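Local coordinates for protein CutA1 (Shewanella, PDB 3AHP) that probably binds divalent metal ions such as copper and belongs to the trimeric CutA1 family linked to metal ion tolerance, at residues Leu7-Thr12 against Phe86-Ile91. Residues are numbered along the deposited sequence; the frame is centred on the assembly and turned at random.
Sequences LLIFTT and FIATPI
Leu8 O takes two donors from Thr89: the backbone N at 2.7 Å in a nearly straight bond (173° at the hydrogen), and more weakly OG1 at 3.4 Å. Chi1 of Thr89 (75°) sets OG1 between its own backbone N and carbonyl carbon, within range of that oxygen, and leaves CG2 to meet the Phe10 ring, 3.9 Å from Phe10 CE1. A return bond from Leu8 N to Thr89 O closes the pair, and Phe10 and Ile87 form the next hydrogen-bonded pair. Ile87 CD1 packs against Phe10 CB at 3.8 Å.

The two strands run antiparallel in the ferredoxin-like sheet of the CutA1 fold, with strand 50-64 on the other side of 7-12; Ile87 and Ala88 also pair with a strand of the second subunit, which continues the sheet across the trimer interface.

The face bearing Ile9, Ala88 and Phe86 is covered by helix 68-78. There Ile9 CG2 lies over the Phe86 ring in a CH-pi contact, 4.0 Å from the ring centroid, while Ile9 CD1 reaches Phe86 CZ. Thr11 OG1 sits at the ring edge, 3.7 Å from Phe86 CD1, and is hydrogen-bonded to Glu85 O. An alanine in place of Phe86 would probably open a gap beneath helix 68-78 and leave Ile9 CG2 and CD1 without their aromatic partner. Farther along, Ile91 CD1 approaches Leu7 O at 3.6 Å.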
loop_
_atom_site.group_PDB
_atom_site.type_symbol
_atom_site.label_atom_id
_atom_site.label_comp_id
_atom_site.label_asym_id
_atom_site.label_seq_id
_atom_site.Cartn_x
_atom_site.Cartn_y
_atom_site.Cartn_z
ATOM N N LEU B 7 10.399 7.901 1.278
ATOM C CA LEU B 7 9.612 7.065 0.386
ATOM C C LEU B 7 8.960 5.896 1.089
ATOM O O LEU B 7 9.476 5.374 2.061
ATOM C CB LEU B 7 10.457 6.540 -0.764
ATOM C CG LEU B 7 11.251 7.545 -1.588
ATOM C CD1 LEU B 7 12.398 6.837 -2.288
ATOM C CD2 LEU B 7 10.350 8.293 -2.573
ATOM N N LEU B 8 7.830 5.466 0.540
ATOM C CA LEU B 8 7.331 4.114 0.726
ATOM C C LEU B 8 7.577 3.281 -0.528
ATOM O O LEU B 8 7.113 3.618 -1.605
ATOM C CB LEU B 8 5.839 4.169 1.047
ATOM C CG LEU B 8 5.120 2.890 1.462
ATOM C CD1 LEU B 8 5.794 2.291 2.657
ATOM C CD2 LEU B 8 3.633 3.170 1.718
ATOM N N ILE B 9 8.339 2.205 -0.374
ATOM C CA ILE B 9 8.678 1.310 -1.481
ATOM C C ILE B 9 7.898 0.010 -1.385
ATOM O O ILE B 9 7.808 -0.591 -0.310
ATOM C CB ILE B 9 10.176 0.974 -1.489
ATOM C CG1 ILE B 9 10.983 2.233 -1.795
ATOM C CG2 ILE B 9 10.475 -0.137 -2.513
ATOM C CD1 ILE B 9 12.489 2.006 -1.819
ATOM N N PHE B 10 7.318 -0.407 -2.506
ATOM C CA PHE B 10 6.644 -1.704 -2.572
ATOM C C PHE B 10 7.476 -2.632 -3.415
ATOM O O PHE B 10 7.960 -2.251 -4.480
ATOM C CB PHE B 10 5.245 -1.594 -3.194
ATOM C CG PHE B 10 4.289 -0.784 -2.396
ATOM C CD1 PHE B 10 4.229 0.597 -2.553
ATOM C CD2 PHE B 10 3.449 -1.390 -1.480
ATOM C CE1 PHE B 10 3.342 1.366 -1.779
ATOM C CE2 PHE B 10 2.561 -0.641 -0.726
ATOM C CZ PHE B 10 2.517 0.743 -0.865
ATOM N N THR B 11 7.573 -3.875 -2.978
ATOM C CA THR B 11 8.277 -4.886 -3.748
ATOM C C THR B 11 7.814 -6.262 -3.309
ATOM O O THR B 11 6.929 -6.385 -2.499
ATOM C CB THR B 11 9.813 -4.745 -3.616
ATOM O OG1 THR B 11 10.448 -5.647 -4.521
ATOM C CG2 THR B 11 10.272 -5.052 -2.217
ATOM N N THR B 12 8.436 -7.297 -3.826
ATOM C CA THR B 12 7.831 -8.612 -3.813
ATOM C C THR B 12 8.967 -9.610 -3.876
ATOM O O THR B 12 9.965 -9.334 -4.505
ATOM C CB THR B 12 6.924 -8.767 -5.050
ATOM O OG1 THR B 12 5.574 -9.029 -4.645
ATOM C CG2 THR B 12 7.442 -9.847 -5.966
ATOM N N PHE B 86 9.450 -3.421 -8.097
ATOM C CA PHE B 86 10.094 -2.503 -7.176
ATOM C C PHE B 86 9.664 -1.094 -7.498
ATOM O O PHE B 86 10.151 -0.506 -8.461
ATOM C CB PHE B 86 11.609 -2.625 -7.291
ATOM C CG PHE B 86 12.366 -1.977 -6.180
ATOM C CD1 PHE B 86 12.613 -2.672 -4.985
ATOM C CD2 PHE B 86 12.907 -0.700 -6.350
ATOM C CE1 PHE B 86 13.397 -2.089 -3.953
ATOM C CE2 PHE B 86 13.709 -0.114 -5.351
ATOM C CZ PHE B 86 13.964 -0.816 -4.142
ATOM N N ILE B 87 8.701 -0.578 -6.731
ATOM C CA ILE B 87 8.217 0.763 -6.959
ATOM C C ILE B 87 8.178 1.609 -5.691
ATOM O O ILE B 87 7.982 1.107 -4.573
ATOM C CB ILE B 87 6.849 0.793 -7.659
ATOM C CG1 ILE B 87 5.725 0.535 -6.663
ATOM C CG2 ILE B 87 6.795 -0.188 -8.824
ATOM C CD1 ILE B 87 5.039 -0.787 -6.868
ATOM N N ALA B 88 8.373 2.907 -5.888
ATOM C CA ALA B 88 8.327 3.871 -4.818
ATOM C C ALA B 88 7.102 4.754 -4.968
ATOM O O ALA B 88 6.828 5.249 -6.058
ATOM C CB ALA B 88 9.604 4.732 -4.828
ATOM N N THR B 89 6.443 5.023 -3.840
ATOM C CA THR B 89 5.463 6.097 -3.728
ATOM C C THR B 89 5.891 7.120 -2.669
ATOM O O THR B 89 6.620 6.783 -1.741
ATOM C CB THR B 89 4.084 5.533 -3.376
ATOM O OG1 THR B 89 4.064 5.143 -2.000
ATOM C CG2 THR B 89 3.777 4.305 -4.241
ATOM N N PRO B 90 5.453 8.383 -2.803
ATOM C CA PRO B 90 5.949 9.430 -1.910
ATOM C C PRO B 90 5.212 9.449 -0.573
ATOM O O PRO B 90 3.983 9.318 -0.538
ATOM C CB PRO B 90 5.638 10.702 -2.684
ATOM C CG PRO B 90 4.377 10.357 -3.423
ATOM C CD PRO B 90 4.511 8.912 -3.805
ATOM N N ILE B 91 5.964 9.548 0.519
ATOM C CA ILE B 91 5.380 9.876 1.808
ATOM C C ILE B 91 5.312 11.390 1.931
ATOM O O ILE B 91 6.339 12.052 1.883
ATOM C CB ILE B 91 6.226 9.338 2.963
ATOM C CG1 ILE B 91 6.082 7.821 3.077
ATOM C CG2 ILE B 91 5.809 10.006 4.261
ATOM C CD1 ILE B 91 7.078 7.174 4.027
#